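Local coordinates for protein choline dehydrogenase and related flavoproteins (Aspergillus oryzae, PDB 3Q9T) that acts as a formate oxidase of the glucose-methanol-choline oxidoreductase family, carrying 8-formyl-FAD at its catalytic site, at residues 66-74 against 443-454. Sequence-based numbering, arbitrary orientation.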
ATOM      1  N   ALA A  66      -4.695  -6.312  14.482  1.00 17.10           N
ATOM      2  CA  ALA A  66      -3.816  -6.240  13.322  1.00 14.01           C
ATOM      3  C   ALA A  66      -4.600  -6.000  12.036  1.00 20.64           C
ATOM      4  O   ALA A  66      -4.408  -6.687  11.039  1.00 19.09           O
ATOM      5  CB  ALA A  66      -2.934  -7.504  13.217  1.00 16.98           C
ATOM      6  N   TYR A  67      -5.483  -5.011  12.071  1.00 15.70           N
ATOM      7  CA  TYR A  67      -6.260  -4.635  10.897  1.00 18.01           C
ATOM      8  C   TYR A  67      -5.423  -4.132   9.719  1.00 20.40           C
ATOM      9  O   TYR A  67      -4.432  -3.401   9.890  1.00 17.71           O
ATOM     10  CB  TYR A  67      -7.248  -3.524  11.256  1.00 10.75           C
ATOM     11  CG  TYR A  67      -8.240  -3.875  12.332  1.00 18.42           C
ATOM     12  CD1 TYR A  67      -9.163  -4.895  12.147  1.00 19.72           C
ATOM     13  CD2 TYR A  67      -8.284  -3.157  13.529  1.00 15.63           C
ATOM     14  CE1 TYR A  67     -10.091  -5.213  13.133  1.00 19.12           C
ATOM     15  CE2 TYR A  67      -9.199  -3.468  14.514  1.00 14.29           C
ATOM     16  CZ  TYR A  67     -10.100  -4.495  14.307  1.00 14.96           C
ATOM     17  OH  TYR A  67     -11.012  -4.805  15.272  1.00 16.76           O
ATOM     18  N   LYS A  68      -5.863  -4.490   8.521  1.00 15.94           N
ATOM     19  CA  LYS A  68      -5.494  -3.750   7.326  1.00 16.73           C
ATOM     20  C   LYS A  68      -6.244  -2.425   7.350  1.00 17.95           C
ATOM     21  O   LYS A  68      -7.440  -2.403   7.663  1.00 14.22           O
ATOM     22  CB  LYS A  68      -5.926  -4.515   6.076  1.00 15.86           C
ATOM     23  CG  LYS A  68      -5.208  -5.849   5.857  1.00 16.47           C
ATOM     24  CD  LYS A  68      -5.769  -6.542   4.632  1.00 16.37           C
ATOM     25  CE  LYS A  68      -4.858  -7.670   4.156  1.00 21.53           C
ATOM     26  NZ  LYS A  68      -5.500  -8.390   3.015  1.00 21.32           N
ATOM     27  N   THR A  69      -5.553  -1.325   7.046  1.00 14.17           N
ATOM     28  CA  THR A  69      -6.237  -0.064   6.796  1.00 13.74           C
ATOM     29  C   THR A  69      -5.524   0.850   5.808  1.00 15.62           C
ATOM     30  O   THR A  69      -4.299   0.905   5.760  1.00 14.22           O
ATOM     31  CB  THR A  69      -6.617   0.738   8.109  1.00 17.98           C
ATOM     32  OG1 THR A  69      -5.734   1.842   8.299  1.00 18.13           O
ATOM     33  CG2 THR A  69      -6.633  -0.126   9.313  1.00  8.13           C
ATOM     34  N   THR A  70      -6.318   1.553   5.008  1.00 17.90           N
ATOM     35  CA  THR A  70      -5.801   2.531   4.060  1.00 16.04           C
ATOM     36  C   THR A  70      -5.400   3.801   4.804  1.00 19.69           C
ATOM     37  O   THR A  70      -6.231   4.450   5.459  1.00 18.50           O
ATOM     38  CB  THR A  70      -6.857   2.887   2.982  1.00 20.51           C
ATOM     39  OG1 THR A  70      -7.186   1.721   2.225  1.00 23.34           O
ATOM     40  CG2 THR A  70      -6.347   3.994   2.034  1.00 19.42           C
ATOM     41  N   MET A  71      -4.124   4.148   4.688  1.00 18.34           N
ATOM     42  CA  MET A  71      -3.549   5.285   5.397  1.00 20.51           C
ATOM     43  C   MET A  71      -3.816   6.566   4.637  1.00 17.80           C
ATOM     44  O   MET A  71      -4.213   7.579   5.214  1.00 17.26           O
ATOM     45  CB  MET A  71      -2.044   5.082   5.569  1.00 22.16           C
ATOM     46  CG  MET A  71      -1.694   3.878   6.453  1.00 15.31           C
ATOM     47  SD  MET A  71      -1.966   4.218   8.216  1.00 25.70           S
ATOM     48  CE  MET A  71      -2.758   2.691   8.706  1.00 17.06           C
ATOM     49  N   VAL A  72      -3.578   6.517   3.335  1.00 15.15           N
ATOM     50  CA  VAL A  72      -3.896   7.634   2.481  1.00 15.48           C
ATOM     51  C   VAL A  72      -4.500   7.179   1.172  1.00 20.35           C
ATOM     52  O   VAL A  72      -4.123   6.140   0.627  1.00 19.09           O
ATOM     53  CB  VAL A  72      -2.698   8.629   2.302  1.00 25.62           C
ATOM     54  CG1 VAL A  72      -1.428   8.079   2.904  1.00 18.94           C
ATOM     55  CG2 VAL A  72      -2.516   9.035   0.863  1.00 17.96           C
ATOM     56  N   ARG A  73      -5.478   7.951   0.714  1.00 18.39           N
ATOM     57  CA  ARG A  73      -6.168   7.700  -0.536  1.00 19.33           C
ATOM     58  C   ARG A  73      -6.376   9.031  -1.243  1.00 18.60           C
ATOM     59  O   ARG A  73      -7.432   9.641  -1.131  1.00 17.68           O
ATOM     60  CB  ARG A  73      -7.517   7.009  -0.283  1.00 21.90           C
ATOM     61  CG  ARG A  73      -8.237   6.589  -1.563  1.00 17.84           C
ATOM     62  CD  ARG A  73      -9.518   5.813  -1.267  1.00 18.65           C
ATOM     63  NE  ARG A  73      -9.228   4.446  -0.849  1.00 24.95           N
ATOM     64  CZ  ARG A  73     -10.045   3.697  -0.112  1.00 37.78           C
ATOM     65  NH1 ARG A  73      -9.700   2.452   0.210  1.00 29.17           N
ATOM     66  NH2 ARG A  73     -11.212   4.184   0.305  1.00 31.95           N
ATOM     67  N   ARG A  74      -5.328   9.493  -1.918  1.00 21.44           N
ATOM     68  CA  ARG A  74      -5.363  10.697  -2.727  1.00 16.31           C
ATOM     69  C   ARG A  74      -5.295  10.237  -4.174  1.00 27.02           C
ATOM     70  O   ARG A  74      -4.957   9.083  -4.436  1.00 22.08           O
ATOM     71  CB  ARG A  74      -4.150  11.587  -2.425  1.00 18.02           C
ATOM     72  CG  ARG A  74      -4.129  12.222  -1.024  1.00 17.99           C
ATOM     73  CD  ARG A  74      -2.730  12.747  -0.681  1.00 19.52           C
ATOM     74  NE  ARG A  74      -2.163  13.556  -1.764  1.00 19.11           N
ATOM     75  CZ  ARG A  74      -2.337  14.870  -1.894  1.00 21.23           C
ATOM     76  NH1 ARG A  74      -3.057  15.553  -1.005  1.00 19.67           N
ATOM     77  NH2 ARG A  74      -1.780  15.507  -2.910  1.00 17.25           N
ATOM     78  N   GLN A 443     -12.971  -8.006   9.288  1.00 23.81           N
ATOM     79  CA  GLN A 443     -12.691  -6.634   9.681  1.00 23.06           C
ATOM     80  C   GLN A 443     -13.521  -5.661   8.840  1.00 19.84           C
ATOM     81  O   GLN A 443     -13.804  -5.920   7.668  1.00 18.60           O
ATOM     82  CB  GLN A 443     -11.200  -6.333   9.568  1.00 18.03           C
ATOM     83  CG  GLN A 443     -10.673  -6.226   8.148  1.00 15.08           C
ATOM     84  CD  GLN A 443      -9.372  -5.474   8.125  1.00 18.43           C
ATOM     85  OE1 GLN A 443      -8.317  -6.046   8.398  1.00 22.01           O
ATOM     86  NE2 GLN A 443      -9.433  -4.175   7.848  1.00 12.63           N
ATOM     87  N   PRO A 444     -13.953  -4.552   9.450  1.00 20.86           N
ATOM     88  CA  PRO A 444     -14.594  -3.556   8.594  1.00 19.64           C
ATOM     89  C   PRO A 444     -13.505  -2.967   7.699  1.00 26.44           C
ATOM     90  O   PRO A 444     -12.307  -3.129   7.981  1.00 16.46           O
ATOM     91  CB  PRO A 444     -15.085  -2.510   9.598  1.00 17.46           C
ATOM     92  CG  PRO A 444     -14.069  -2.576  10.703  1.00 20.02           C
ATOM     93  CD  PRO A 444     -13.711  -4.045  10.815  1.00 20.74           C
ATOM     94  N   ASN A 445     -13.910  -2.308   6.618  0.55 22.34           N
ATOM     95  CA  ASN A 445     -12.951  -1.600   5.785  0.55 20.52           C
ATOM     96  C   ASN A 445     -12.659  -0.230   6.387  0.55 21.33           C
ATOM     97  O   ASN A 445     -13.557   0.441   6.901  0.55 21.29           O
ATOM     98  CB  ASN A 445     -13.442  -1.500   4.342  0.55 21.16           C
ATOM     99  CG  ASN A 445     -13.271  -2.804   3.585  0.55 21.53           C
ATOM    100  OD1 ASN A 445     -12.381  -3.601   3.889  0.55 20.55           O
ATOM    101  ND2 ASN A 445     -14.129  -3.033   2.604  0.55 21.21           N
ATOM    102  N   ILE A 446     -11.392   0.163   6.348  1.00 17.82           N
ATOM    103  CA  ILE A 446     -10.936   1.332   7.083  1.00 18.56           C
ATOM    104  C   ILE A 446     -10.078   2.224   6.197  1.00 17.69           C
ATOM    105  O   ILE A 446      -9.013   1.818   5.732  1.00 19.68           O
ATOM    106  CB  ILE A 446     -10.115   0.925   8.357  1.00 19.60           C
ATOM    107  CG1 ILE A 446     -10.874  -0.126   9.189  1.00 15.61           C
ATOM    108  CG2 ILE A 446      -9.755   2.158   9.190  1.00 12.44           C
ATOM    109  CD1 ILE A 446     -10.146  -0.598  10.450  1.00 18.44           C
ATOM    110  N   ASN A 447     -10.565   3.436   5.967  1.00 17.31           N
ATOM    111  CA  ASN A 447      -9.806   4.468   5.279  1.00 19.75           C
ATOM    112  C   ASN A 447      -9.604   5.691   6.184  1.00 20.41           C
ATOM    113  O   ASN A 447     -10.585   6.306   6.614  1.00 20.90           O
ATOM    114  CB  ASN A 447     -10.520   4.876   3.998  1.00 17.67           C
ATOM    115  CG  ASN A 447      -9.842   6.033   3.313  1.00 17.33           C
ATOM    116  OD1 ASN A 447      -8.657   6.264   3.507  1.00 15.30           O
ATOM    117  ND2 ASN A 447     -10.600   6.792   2.532  1.00 19.84           N
ATOM    118  N   LEU A 448      -8.345   6.018   6.494  1.00 16.30           N
ATOM    119  CA  LEU A 448      -8.028   7.127   7.405  1.00 18.49           C
ATOM    120  C   LEU A 448      -7.945   8.467   6.685  1.00 17.68           C
ATOM    121  O   LEU A 448      -7.979   9.519   7.308  1.00  9.75           O
ATOM    122  CB  LEU A 448      -6.696   6.875   8.130  1.00 14.31           C
ATOM    123  CG  LEU A 448      -6.674   5.736   9.146  1.00 16.33           C
ATOM    124  CD1 LEU A 448      -5.268   5.462   9.643  1.00 12.42           C
ATOM    125  CD2 LEU A 448      -7.604   6.085  10.295  1.00 16.25           C
ATOM    126  N   ASN A 449      -7.770   8.410   5.371  1.00 16.39           N
ATOM    127  CA  ASN A 449      -7.798   9.600   4.543  1.00 17.27           C
ATOM    128  C   ASN A 449      -6.799  10.667   4.992  1.00 19.57           C
ATOM    129  O   ASN A 449      -7.091  11.861   4.950  1.00 17.66           O
ATOM    130  CB  ASN A 449      -9.218  10.164   4.480  1.00 11.86           C
ATOM    131  CG  ASN A 449      -9.416  11.116   3.310  1.00 21.91           C
ATOM    132  OD1 ASN A 449      -8.868  10.904   2.228  1.00 20.74           O
ATOM    133  ND2 ASN A 449     -10.201  12.175   3.525  1.00 18.42           N
ATOM    134  N   PHE A 450      -5.622  10.223   5.413  1.00 13.97           N
ATOM    135  CA  PHE A 450      -4.562  11.127   5.825  1.00 15.23           C
ATOM    136  C   PHE A 450      -4.141  12.006   4.648  1.00 16.16           C
ATOM    137  O   PHE A 450      -3.975  11.522   3.508  1.00 16.65           O
ATOM    138  CB  PHE A 450      -3.336  10.335   6.306  1.00 15.95           C
ATOM    139  CG  PHE A 450      -3.453   9.762   7.692  1.00 17.65           C
ATOM    140  CD1 PHE A 450      -4.189  10.412   8.685  1.00 15.09           C
ATOM    141  CD2 PHE A 450      -2.769   8.598   8.024  1.00 17.87           C
ATOM    142  CE1 PHE A 450      -4.262   9.900   9.964  1.00 14.71           C
ATOM    143  CE2 PHE A 450      -2.853   8.063   9.313  1.00 15.75           C
ATOM    144  CZ  PHE A 450      -3.587   8.722  10.283  1.00 15.43           C
ATOM    145  N   PHE A 451      -3.959  13.293   4.921  1.00 13.94           N
ATOM    146  CA  PHE A 451      -3.387  14.211   3.942  1.00 13.87           C
ATOM    147  C   PHE A 451      -4.286  14.441   2.699  1.00 18.00           C
ATOM    148  O   PHE A 451      -3.803  14.780   1.620  1.00 16.52           O
ATOM    149  CB  PHE A 451      -1.985  13.738   3.548  1.00 10.11           C
ATOM    150  CG  PHE A 451      -1.014  13.716   4.702  1.00 18.37           C
ATOM    151  CD1 PHE A 451      -0.618  14.905   5.316  1.00 13.02           C
ATOM    152  CD2 PHE A 451      -0.504  12.518   5.186  1.00 17.56           C
ATOM    153  CE1 PHE A 451       0.255  14.901   6.373  1.00 14.70           C
ATOM    154  CE2 PHE A 451       0.387  12.504   6.262  1.00 16.54           C
ATOM    155  CZ  PHE A 451       0.769  13.693   6.856  1.00 16.90           C
ATOM    156  N   ALA A 452      -5.587  14.237   2.849  1.00 14.71           N
ATOM    157  CA  ALA A 452      -6.512  14.565   1.763  1.00 19.46           C
ATOM    158  C   ALA A 452      -6.306  16.024   1.345  1.00 20.04           C
ATOM    159  O   ALA A 452      -6.372  16.354   0.169  1.00 17.31           O
ATOM    160  CB  ALA A 452      -7.953  14.319   2.184  1.00 15.16           C
ATOM    161  N   ASN A 453      -6.045  16.893   2.321  1.00 18.14           N
ATOM    162  CA  ASN A 453      -5.778  18.306   2.045  1.00 17.58           C
ATOM    163  C   ASN A 453      -4.265  18.563   1.969  1.00 16.38           C
ATOM    164  O   ASN A 453      -3.521  18.174   2.872  1.00 17.85           O
ATOM    165  CB  ASN A 453      -6.433  19.181   3.129  1.00 16.90           C
ATOM    166  CG  ASN A 453      -6.390  20.671   2.802  1.00 22.30           C
ATOM    167  OD1 ASN A 453      -5.390  21.181   2.292  1.00 19.53           O
ATOM    168  ND2 ASN A 453      -7.479  21.379   3.111  1.00 20.41           N
ATOM    169  N   ASP A 454      -3.805  19.210   0.900  1.00 17.62           N
ATOM    170  CA  ASP A 454      -2.377  19.539   0.736  1.00 15.98           C
ATOM    171  C   ASP A 454      -1.763  20.359   1.879  1.00 18.77           C
ATOM    172  O   ASP A 454      -0.581  20.191   2.210  1.00 19.92           O
ATOM    173  CB  ASP A 454      -2.156  20.277  -0.580  1.00 19.29           C
ATOM    174  CG  ASP A 454      -2.163  19.350  -1.790  1.00 23.28           C
ATOM    175  OD1 ASP A 454      -2.425  18.133  -1.640  1.00 24.50           O
ATOM    176  OD2 ASP A 454      -1.910  19.857  -2.901  1.00 27.35           O
TER
HETATM  177  O   HOH W   1      -9.215  -1.582   5.519  1.00 15.49           O
HETATM  178  O   HOH W   2      -8.867  -0.152   3.105  1.00 22.95           O
HETATM  179  O   HOH W   3      -6.177  10.579   1.651  1.00 17.80           O
HETATM  180  O   HOH W   4     -10.027   9.368   0.379  1.00 30.74           O
HETATM  181  O   HOH W   5      -8.071  12.089  -0.095  1.00 30.90           O
HETATM  182  O   HOH W   6      -0.834  17.834  -4.668  1.00 26.05           O
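Tyr67 slides past Gln443 in the opposite direction, its ring carbon CD1 3.6 Å from CB of Gln443, ring and amide planes nearly perpendicular, while its hydroxyl goes on to Glu270, an FAD-binding residue. Glutamine suits position 443 because its amide can mimic a strand backbone: OE1 accepts from Lys68 N at 2.9 Å, and NE2 donates to Lys68 O at 2.7 Å, both on lone pairs in the carbonyl planes. Thr69, a beta-branched strand residue, sets CB 3.5 Å from CB of Ile446, and its methyl CG2 meets the CD1 end of the isoleucine. Backbone pairing follows: Thr70 N binds Ile446 O, and Leu448 N binds Thr70 O at 2.8 Å, a single parallel bridge. At the corner, unbranched Met71, bent at chi2 (-76°), brings SD 3.8 Å from Leu448 CD1 and beside the Phe450 ring, a Met-aromatic contact; its O accepts from Phe450 N. Asn447 CG lies over one face of the Arg73 guanidinium, whose NE pairs with Glu78. Arg74, long and rich in N-H donors, turns at chi3 (48°) so that NH1 reaches both Phe451 O and Asp454 OD1, at 2.7 Å; NH2 shares that carboxylate oxygen. Amide mimicry thus extends a short parallel pairing at one end; a salt bridge secures the other, Asp76 at NE probably helping fix the guanidinium's rotation.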